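Local coordinates for AAEL008620-PA odorant-binding protein (Aedes aegypti, PDB 5V13) that binds juvenile hormone III specifically in the mosquito hemolymph, as a secreted member of the odorant-binding protein family, at residues 28-42 with 60-72. Residues are numbered along the deposited sequence; the frame is centred on the assembly and turned at random.
Sequences QTLYAYVRCLNDSSA and ESQCYVKCVSEEL. With JH3 (methyl (2E,6E)-9-[(2R)-3,3-dimethyloxiran-2-yl]-3,7-dimethylnona-2,6-dienoate), chain E.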
ATOM      1  N   GLN B  28     -14.759  -3.350   4.708  1.00  8.51           N
ATOM      2  CA  GLN B  28     -16.072  -3.715   5.235  1.00  8.39           C
ATOM      3  C   GLN B  28     -17.061  -2.541   5.192  1.00 12.35           C
ATOM      4  O   GLN B  28     -18.229  -2.721   4.821  1.00 11.44           O
ATOM      5  CB  GLN B  28     -15.894  -4.257   6.654  1.00  9.72           C
ATOM      6  CG  GLN B  28     -15.296  -5.681   6.650  1.00 10.42           C
ATOM      7  CD  GLN B  28     -14.962  -6.176   8.041  1.00 12.46           C
ATOM      8  OE1 GLN B  28     -14.379  -5.447   8.852  1.00 14.42           O
ATOM      9  NE2 GLN B  28     -15.315  -7.424   8.322  1.00 13.61           N
ATOM     10  N   THR B  29     -16.640  -1.342   5.600  1.00 11.94           N
ATOM     11  CA  THR B  29     -17.551  -0.202   5.501  1.00  8.23           C
ATOM     12  C   THR B  29     -17.907   0.097   4.045  1.00 14.28           C
ATOM     13  O   THR B  29     -19.078   0.330   3.724  1.00 12.62           O
ATOM     14  CB  THR B  29     -16.957   1.030   6.186  1.00  8.40           C
ATOM     15  OG1 THR B  29     -15.664   1.325   5.635  1.00  9.12           O
ATOM     16  CG2 THR B  29     -16.815   0.769   7.691  1.00 16.13           C
ATOM     17  N   LEU B  30     -16.921   0.085   3.145  1.00 12.90           N
ATOM     18  CA  LEU B  30     -17.240   0.378   1.748  1.00 14.37           C
ATOM     19  C   LEU B  30     -18.195  -0.669   1.183  1.00 13.11           C
ATOM     20  O   LEU B  30     -19.142  -0.331   0.463  1.00 14.58           O
ATOM     21  CB  LEU B  30     -15.957   0.455   0.910  1.00 11.03           C
ATOM     22  CG  LEU B  30     -16.192   1.020  -0.497  1.00 19.33           C
ATOM     23  CD1 LEU B  30     -16.818   2.424  -0.431  1.00 19.81           C
ATOM     24  CD2 LEU B  30     -14.899   1.061  -1.278  1.00 23.31           C
ATOM     25  N   TYR B  31     -17.977  -1.947   1.517  1.00 10.74           N
ATOM     26  CA  TYR B  31     -18.882  -2.994   1.034  1.00 11.90           C
ATOM     27  C   TYR B  31     -20.313  -2.714   1.477  1.00 13.49           C
ATOM     28  O   TYR B  31     -21.261  -2.796   0.679  1.00 14.59           O
ATOM     29  CB  TYR B  31     -18.432  -4.364   1.557  1.00  9.97           C
ATOM     30  CG  TYR B  31     -19.262  -5.522   1.047  1.00 15.08           C
ATOM     31  CD1 TYR B  31     -20.464  -5.890   1.670  1.00 11.98           C
ATOM     32  CD2 TYR B  31     -18.835  -6.260  -0.053  1.00 21.09           C
ATOM     33  CE1 TYR B  31     -21.209  -6.984   1.205  1.00 13.32           C
ATOM     34  CE2 TYR B  31     -19.574  -7.333  -0.528  1.00 22.79           C
ATOM     35  CZ  TYR B  31     -20.752  -7.690   0.101  1.00 20.77           C
ATOM     36  OH  TYR B  31     -21.468  -8.763  -0.392  1.00 33.35           O
ATOM     37  N   ALA B  32     -20.485  -2.386   2.760  1.00 13.48           N
ATOM     38  CA  ALA B  32     -21.818  -2.143   3.295  1.00 12.76           C
ATOM     39  C   ALA B  32     -22.440  -0.896   2.680  1.00 13.16           C
ATOM     40  O   ALA B  32     -23.620  -0.908   2.291  1.00 12.66           O
ATOM     41  CB  ALA B  32     -21.751  -2.015   4.818  1.00 10.95           C
ATOM     42  N   TYR B  33     -21.672   0.199   2.587  1.00 12.41           N
ATOM     43  CA  TYR B  33     -22.233   1.436   2.027  1.00 12.65           C
ATOM     44  C   TYR B  33     -22.708   1.232   0.590  1.00 17.12           C
ATOM     45  O   TYR B  33     -23.803   1.673   0.210  1.00 13.14           O
ATOM     46  CB  TYR B  33     -21.202   2.576   2.068  1.00 13.25           C
ATOM     47  CG  TYR B  33     -20.643   2.920   3.440  1.00 12.54           C
ATOM     48  CD1 TYR B  33     -21.320   2.574   4.605  1.00 13.47           C
ATOM     49  CD2 TYR B  33     -19.433   3.596   3.555  1.00 13.97           C
ATOM     50  CE1 TYR B  33     -20.785   2.893   5.869  1.00 15.54           C
ATOM     51  CE2 TYR B  33     -18.901   3.923   4.790  1.00 12.36           C
ATOM     52  CZ  TYR B  33     -19.575   3.573   5.940  1.00 14.26           C
ATOM     53  OH  TYR B  33     -19.018   3.887   7.159  1.00 16.23           O
ATOM     54  N   VAL B  34     -21.877   0.591  -0.232  1.00 14.05           N
ATOM     55  CA  VAL B  34     -22.193   0.436  -1.650  1.00 15.92           C
ATOM     56  C   VAL B  34     -23.334  -0.563  -1.851  1.00 18.62           C
ATOM     57  O   VAL B  34     -24.264  -0.326  -2.644  1.00 19.57           O
ATOM     58  CB  VAL B  34     -20.928   0.024  -2.431  1.00 14.58           C
ATOM     59  CG1 VAL B  34     -21.304  -0.359  -3.864  1.00 18.77           C
ATOM     60  CG2 VAL B  34     -19.913   1.162  -2.417  1.00 13.98           C
ATOM     61  N   ARG B  35     -23.281  -1.703  -1.150  1.00 12.74           N
ATOM     62  CA  ARG B  35     -24.311  -2.719  -1.370  1.00 16.36           C
ATOM     63  C   ARG B  35     -25.672  -2.250  -0.874  1.00 18.97           C
ATOM     64  O   ARG B  35     -26.695  -2.505  -1.525  1.00 14.54           O
ATOM     65  CB  ARG B  35     -23.934  -4.041  -0.705  1.00 20.43           C
ATOM     66  CG  ARG B  35     -22.795  -4.778  -1.416  1.00 33.66           C
ATOM     67  CD  ARG B  35     -23.193  -5.240  -2.833  1.00 37.08           C
ATOM     68  NE  ARG B  35     -24.293  -6.204  -2.794  1.00 35.56           N
ATOM     69  CZ  ARG B  35     -24.133  -7.525  -2.742  1.00 33.26           C
ATOM     70  NH1 ARG B  35     -22.915  -8.049  -2.729  1.00 36.51           N
ATOM     71  NH2 ARG B  35     -25.189  -8.323  -2.703  1.00 31.53           N
ATOM     72  N   CYS B  36     -25.714  -1.563   0.273  1.00 15.76           N
ATOM     73  CA  CYS B  36     -26.987  -1.014   0.736  1.00 14.99           C
ATOM     74  C   CYS B  36     -27.496   0.107  -0.172  1.00 15.11           C
ATOM     75  O   CYS B  36     -28.717   0.287  -0.305  1.00 16.46           O
ATOM     76  CB  CYS B  36     -26.853  -0.527   2.180  1.00 14.59           C
ATOM     77  SG  CYS B  36     -26.631  -1.920   3.354  1.00 19.14           S
ATOM     78  N   LEU B  37     -26.597   0.870  -0.802  1.00 11.57           N
ATOM     79  CA  LEU B  37     -27.042   1.890  -1.758  1.00 17.11           C
ATOM     80  C   LEU B  37     -27.693   1.255  -2.982  1.00 20.11           C
ATOM     81  O   LEU B  37     -28.773   1.679  -3.421  1.00 16.59           O
ATOM     82  CB  LEU B  37     -25.866   2.772  -2.188  1.00 18.51           C
ATOM     83  CG  LEU B  37     -25.536   3.983  -1.312  1.00 18.45           C
ATOM     84  CD1 LEU B  37     -24.208   4.614  -1.737  1.00 17.25           C
ATOM     85  CD2 LEU B  37     -26.662   5.011  -1.414  1.00 20.01           C
ATOM     86  N   ASN B  38     -27.052   0.234  -3.548  1.00 19.31           N
ATOM     87  CA  ASN B  38     -27.563  -0.366  -4.780  1.00 23.16           C
ATOM     88  C   ASN B  38     -28.786  -1.238  -4.527  1.00 25.60           C
ATOM     89  O   ASN B  38     -29.590  -1.444  -5.444  1.00 22.43           O
ATOM     90  CB  ASN B  38     -26.469  -1.180  -5.476  1.00 22.47           C
ATOM     91  CG  ASN B  38     -25.347  -0.307  -6.025  1.00 24.07           C
ATOM     92  OD1 ASN B  38     -25.510   0.899  -6.194  1.00 29.68           O
ATOM     93  ND2 ASN B  38     -24.199  -0.918  -6.298  1.00 23.25           N
ATOM     94  N   ASP B  39     -28.950  -1.762  -3.306  1.00 23.00           N
ATOM     95  CA  ASP B  39     -30.188  -2.465  -2.981  1.00 23.48           C
ATOM     96  C   ASP B  39     -31.361  -1.520  -2.784  1.00 26.75           C
ATOM     97  O   ASP B  39     -32.499  -1.989  -2.702  1.00 27.66           O
ATOM     98  CB  ASP B  39     -30.021  -3.327  -1.725  1.00 27.35           C
ATOM     99  CG  ASP B  39     -29.114  -4.537  -1.956  1.00 41.30           C
ATOM    100  OD1 ASP B  39     -28.879  -4.891  -3.133  1.00 44.08           O
ATOM    101  OD2 ASP B  39     -28.638  -5.135  -0.964  1.00 42.06           O
ATOM    102  N   SER B  40     -31.129  -0.214  -2.720  1.00 22.51           N
ATOM    103  CA  SER B  40     -32.193   0.753  -2.489  1.00 21.35           C
ATOM    104  C   SER B  40     -32.718   1.324  -3.806  1.00 25.61           C
ATOM    105  O   SER B  40     -31.945   1.630  -4.721  1.00 25.83           O
ATOM    106  CB  SER B  40     -31.689   1.888  -1.596  1.00 20.21           C
ATOM    107  OG  SER B  40     -32.709   2.843  -1.377  1.00 27.64           O
ATOM    108  N   SER B  41     -34.036   1.483  -3.888  1.00 28.66           N
ATOM    109  CA  SER B  41     -34.674   2.155  -5.009  1.00 31.74           C
ATOM    110  C   SER B  41     -34.929   3.635  -4.743  1.00 32.92           C
ATOM    111  O   SER B  41     -35.676   4.266  -5.495  1.00 32.92           O
ATOM    112  CB  SER B  41     -35.994   1.462  -5.358  1.00 35.26           C
ATOM    113  OG  SER B  41     -36.846   1.410  -4.226  1.00 37.75           O
ATOM    114  N   ALA B  42     -34.326   4.201  -3.700  1.00 26.07           N
ATOM    115  CA  ALA B  42     -34.536   5.602  -3.367  1.00 21.23           C
ATOM    116  C   ALA B  42     -34.044   6.519  -4.490  1.00 28.77           C
ATOM    117  O   ALA B  42     -33.199   6.147  -5.311  1.00 28.92           O
ATOM    118  CB  ALA B  42     -33.820   5.947  -2.061  1.00 20.99           C
ATOM    119  N   GLU B  60     -37.198   5.223   3.138  1.00 18.12           N
ATOM    120  CA  GLU B  60     -36.029   4.711   2.434  1.00 20.63           C
ATOM    121  C   GLU B  60     -34.738   5.039   3.182  1.00 18.72           C
ATOM    122  O   GLU B  60     -33.821   4.217   3.221  1.00 14.82           O
ATOM    123  CB  GLU B  60     -35.988   5.256   1.006  1.00 27.66           C
ATOM    124  CG  GLU B  60     -36.863   4.473   0.025  1.00 35.09           C
ATOM    125  CD  GLU B  60     -36.395   3.029  -0.159  1.00 56.49           C
ATOM    126  OE1 GLU B  60     -36.715   2.171   0.695  1.00 65.51           O
ATOM    127  OE2 GLU B  60     -35.692   2.749  -1.155  1.00 62.98           O
ATOM    128  N   SER B  61     -34.657   6.225   3.797  1.00 15.73           N
ATOM    129  CA  SER B  61     -33.473   6.566   4.588  1.00 14.92           C
ATOM    130  C   SER B  61     -33.384   5.728   5.861  1.00 14.40           C
ATOM    131  O   SER B  61     -32.287   5.342   6.283  1.00 13.61           O
ATOM    132  CB  SER B  61     -33.485   8.050   4.957  1.00 22.28           C
ATOM    133  OG  SER B  61     -33.586   8.877   3.814  1.00 30.62           O
ATOM    134  N   GLN B  62     -34.519   5.498   6.523  1.00 14.93           N
ATOM    135  CA  GLN B  62     -34.523   4.630   7.693  1.00 14.62           C
ATOM    136  C   GLN B  62     -34.073   3.231   7.321  1.00 15.27           C
ATOM    137  O   GLN B  62     -33.282   2.614   8.043  1.00 14.67           O
ATOM    138  CB  GLN B  62     -35.914   4.597   8.337  1.00 15.47           C
ATOM    139  CG  GLN B  62     -36.385   5.948   8.849  1.00 18.44           C
ATOM    140  CD  GLN B  62     -37.825   5.931   9.334  1.00 26.27           C
ATOM    141  OE1 GLN B  62     -38.664   5.226   8.783  1.00 25.68           O
ATOM    142  NE2 GLN B  62     -38.115   6.711  10.365  1.00 30.58           N
ATOM    143  N   CYS B  63     -34.530   2.722   6.172  1.00 14.47           N
ATOM    144  CA  CYS B  63     -34.096   1.384   5.789  1.00 18.42           C
ATOM    145  C   CYS B  63     -32.622   1.351   5.415  1.00 21.25           C
ATOM    146  O   CYS B  63     -31.965   0.326   5.627  1.00 14.99           O
ATOM    147  CB  CYS B  63     -34.940   0.842   4.647  1.00 19.74           C
ATOM    148  SG  CYS B  63     -36.646   0.516   5.184  1.00 29.05           S
ATOM    149  N   TYR B  64     -32.085   2.442   4.855  1.00 13.12           N
ATOM    150  CA  TYR B  64     -30.651   2.466   4.561  1.00 12.39           C
ATOM    151  C   TYR B  64     -29.826   2.381   5.840  1.00 14.22           C
ATOM    152  O   TYR B  64     -28.825   1.650   5.903  1.00 15.81           O
ATOM    153  CB  TYR B  64     -30.282   3.731   3.783  1.00 12.59           C
ATOM    154  CG  TYR B  64     -28.829   3.747   3.351  1.00 15.31           C
ATOM    155  CD1 TYR B  64     -28.399   2.960   2.291  1.00 11.86           C
ATOM    156  CD2 TYR B  64     -27.876   4.522   4.029  1.00 12.00           C
ATOM    157  CE1 TYR B  64     -27.047   2.955   1.895  1.00 11.52           C
ATOM    158  CE2 TYR B  64     -26.537   4.530   3.639  1.00 14.38           C
ATOM    159  CZ  TYR B  64     -26.130   3.742   2.575  1.00 13.73           C
ATOM    160  OH  TYR B  64     -24.803   3.732   2.175  1.00 11.55           O
ATOM    161  N   VAL B  65     -30.217   3.134   6.865  1.00 12.02           N
ATOM    162  CA  VAL B  65     -29.502   3.071   8.139  1.00 13.99           C
ATOM    163  C   VAL B  65     -29.580   1.667   8.740  1.00 15.00           C
ATOM    164  O   VAL B  65     -28.580   1.135   9.244  1.00 16.78           O
ATOM    165  CB  VAL B  65     -30.037   4.142   9.106  1.00 20.31           C
ATOM    166  CG1 VAL B  65     -29.335   4.027  10.467  1.00 22.45           C
ATOM    167  CG2 VAL B  65     -29.824   5.538   8.510  1.00 20.49           C
ATOM    168  N   LYS B  66     -30.757   1.042   8.693  1.00 15.39           N
ATOM    169  CA  LYS B  66     -30.895  -0.318   9.211  1.00 14.18           C
ATOM    170  C   LYS B  66     -30.002  -1.296   8.445  1.00 14.10           C
ATOM    171  O   LYS B  66     -29.291  -2.115   9.049  1.00 16.96           O
ATOM    172  CB  LYS B  66     -32.359  -0.758   9.140  1.00 16.11           C
ATOM    173  CG  LYS B  66     -32.558  -2.204   9.573  1.00 17.58           C
ATOM    174  CD  LYS B  66     -33.977  -2.666   9.395  1.00 22.26           C
ATOM    175  CE  LYS B  66     -34.003  -4.182   9.260  1.00 22.95           C
ATOM    176  NZ  LYS B  66     -35.365  -4.668   8.927  1.00 25.61           N
ATOM    177  N   CYS B  67     -30.032  -1.213   7.112  1.00 15.73           N
ATOM    178  CA  CYS B  67     -29.218  -2.074   6.257  1.00 16.07           C
ATOM    179  C   CYS B  67     -27.734  -1.948   6.586  1.00 13.80           C
ATOM    180  O   CYS B  67     -27.041  -2.955   6.759  1.00 14.93           O
ATOM    181  CB  CYS B  67     -29.465  -1.713   4.782  1.00 18.67           C
ATOM    182  SG  CYS B  67     -28.544  -2.701   3.513  1.00 28.23           S
ATOM    183  N   VAL B  68     -27.218  -0.713   6.651  1.00 11.41           N
ATOM    184  CA  VAL B  68     -25.787  -0.534   6.920  1.00 10.28           C
ATOM    185  C   VAL B  68     -25.445  -1.018   8.319  1.00 13.50           C
ATOM    186  O   VAL B  68     -24.418  -1.676   8.534  1.00 13.90           O
ATOM    187  CB  VAL B  68     -25.369   0.937   6.727  1.00  9.76           C
ATOM    188  CG1 VAL B  68     -23.859   1.146   7.096  1.00 10.90           C
ATOM    189  CG2 VAL B  68     -25.623   1.362   5.293  1.00 13.92           C
ATOM    190  N   SER B  69     -26.308  -0.703   9.290  1.00 13.28           N
ATOM    191  CA  SER B  69     -26.098  -1.149  10.663  1.00 15.49           C
ATOM    192  C   SER B  69     -26.052  -2.672  10.747  1.00 16.33           C
ATOM    193  O   SER B  69     -25.148  -3.244  11.369  1.00 12.93           O
ATOM    194  CB  SER B  69     -27.202  -0.583  11.566  1.00 14.14           C
ATOM    195  OG  SER B  69     -27.105   0.837  11.640  1.00 17.70           O
ATOM    196  N   GLU B  70     -27.014  -3.347  10.113  1.00 10.50           N
ATOM    197  CA  GLU B  70     -27.009  -4.806  10.127  1.00 12.44           C
ATOM    198  C   GLU B  70     -25.804  -5.375   9.395  1.00 13.62           C
ATOM    199  O   GLU B  70     -25.197  -6.355   9.852  1.00 13.52           O
ATOM    200  CB  GLU B  70     -28.303  -5.345   9.520  1.00 17.68           C
ATOM    201  CG  GLU B  70     -29.473  -5.179  10.462  1.00 18.54           C
ATOM    202  CD  GLU B  70     -30.732  -5.831   9.944  1.00 26.55           C
ATOM    203  OE1 GLU B  70     -31.700  -5.952  10.722  1.00 25.98           O
ATOM    204  OE2 GLU B  70     -30.749  -6.225   8.763  1.00 31.88           O
ATOM    205  N   GLU B  71     -25.449  -4.796   8.240  1.00 10.10           N
ATOM    206  CA  GLU B  71     -24.339  -5.368   7.485  1.00 13.55           C
ATOM    207  C   GLU B  71     -23.019  -5.249   8.241  1.00 14.16           C
ATOM    208  O   GLU B  71     -22.174  -6.145   8.144  1.00 14.20           O
ATOM    209  CB  GLU B  71     -24.213  -4.705   6.113  1.00 15.70           C
ATOM    210  CG  GLU B  71     -23.278  -5.466   5.174  1.00 19.87           C
ATOM    211  CD  GLU B  71     -23.819  -6.849   4.801  1.00 21.30           C
ATOM    212  OE1 GLU B  71     -23.013  -7.783   4.618  1.00 27.69           O
ATOM    213  OE2 GLU B  71     -25.062  -7.001   4.682  1.00 32.19           O
ATOM    214  N   LEU B  72     -22.831  -4.173   9.007  1.00 10.25           N
ATOM    215  CA  LEU B  72     -21.629  -3.994   9.819  1.00 12.53           C
ATOM    216  C   LEU B  72     -21.718  -4.686  11.177  1.00 16.56           C
ATOM    217  O   LEU B  72     -20.789  -4.547  11.988  1.00 12.63           O
ATOM    218  CB  LEU B  72     -21.356  -2.499  10.013  1.00 13.67           C
ATOM    219  CG  LEU B  72     -21.035  -1.766   8.701  1.00 18.50           C
ATOM    220  CD1 LEU B  72     -20.865  -0.266   8.912  1.00 14.81           C
ATOM    221  CD2 LEU B  72     -19.776  -2.368   8.092  1.00 14.22           C
TER
HETATM  222  C1  JH3 E 301     -20.811   6.034   0.545  1.00 19.20           C
HETATM  223  O2  JH3 E 301     -19.801   6.710   0.627  1.00 26.63           O
HETATM  224  O1  JH3 E 301     -20.995   5.238  -0.642  1.00 26.28           O
HETATM  225  CM  JH3 E 301     -19.955   5.218  -1.621  1.00 26.40           C
HETATM  226  C2  JH3 E 301     -21.849   5.953   1.589  1.00 17.52           C
HETATM  227  C3  JH3 E 301     -21.888   6.616   2.747  1.00 12.87           C
HETATM  228  C3' JH3 E 301     -20.841   7.601   3.190  1.00 17.41           C
HETATM  229  C4  JH3 E 301     -23.063   6.325   3.650  1.00 13.64           C
HETATM  230  C5  JH3 E 301     -22.567   6.192   5.087  1.00 16.25           C
HETATM  231  C6  JH3 E 301     -23.608   5.468   5.911  1.00 14.03           C
HETATM  232  C7  JH3 E 301     -24.519   6.104   6.662  1.00 15.23           C
HETATM  233  C7' JH3 E 301     -24.580   7.608   6.694  1.00 16.95           C
HETATM  234  C8  JH3 E 301     -25.510   5.267   7.456  1.00 19.48           C
HETATM  235  C9  JH3 E 301     -25.357   5.466   8.973  1.00 18.61           C
HETATM  236  CA  JH3 E 301     -23.913   5.306   9.444  1.00 16.96           C
HETATM  237  O3  JH3 E 301     -23.776   5.320  10.882  1.00 16.80           O
HETATM  238  CB  JH3 E 301     -23.626   4.044  10.256  1.00 17.52           C
HETATM  239  CB' JH3 E 301     -22.198   3.524  10.057  1.00 14.96           C
HETATM  240  CC  JH3 E 301     -24.751   3.076  10.590  1.00 20.65           C
HETATM  241  O   HOH W   1     -33.308   1.961   1.433  1.00 26.05           O
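Cys36 SG and Cys67 SG, 2.1 Å apart, form an interhelical disulfide of the all-helical odorant-binding protein (PBP/GOBP) fold, joining helices 28-38 and 60-71. The helix axes run roughly antiparallel (145°), 9.1 Å apart at closest approach; the disulfide torsion of -84° is close to the unstrained right angle.

Apolar contacts flank this bond. Ala32 CB sits 3.8 Å from both Glu71 CG and Leu72 CD2, and Val68 divides its methyls: CG1 meets the Tyr33 ring edge at CE1 (3.7 Å), while CG2 packs on Cys36 CB. Tyr64 CE1 lies 3.5 Å from Cys36 CB and also touches Leu37 CG.

Tyr33, Leu37, Tyr64 and Ser69, drawn from both helices, form part of the juvenile hormone pocket wall. Hormone C5 is centred over one Tyr33 face, with Thr29 O against the opposite face; Tyr33 OH is hydrogen-bonded to Phe144 O, outside the pair. Leu37 CD1 approaches the ester atom O1 at 3.5 Å.

Polar bonds are few. Tyr64 OH donates to Tyr33 O (3.0 Å, C=O...O angle 110°), a carbonyl that also accepts from Leu37 N. In the loop after helix 28-38, Ser40 OG donates to Glu60 OE2 from above the carboxylate plane, and one water donates to both Ser40 OG and Glu60 O, the latter at 2.9 Å.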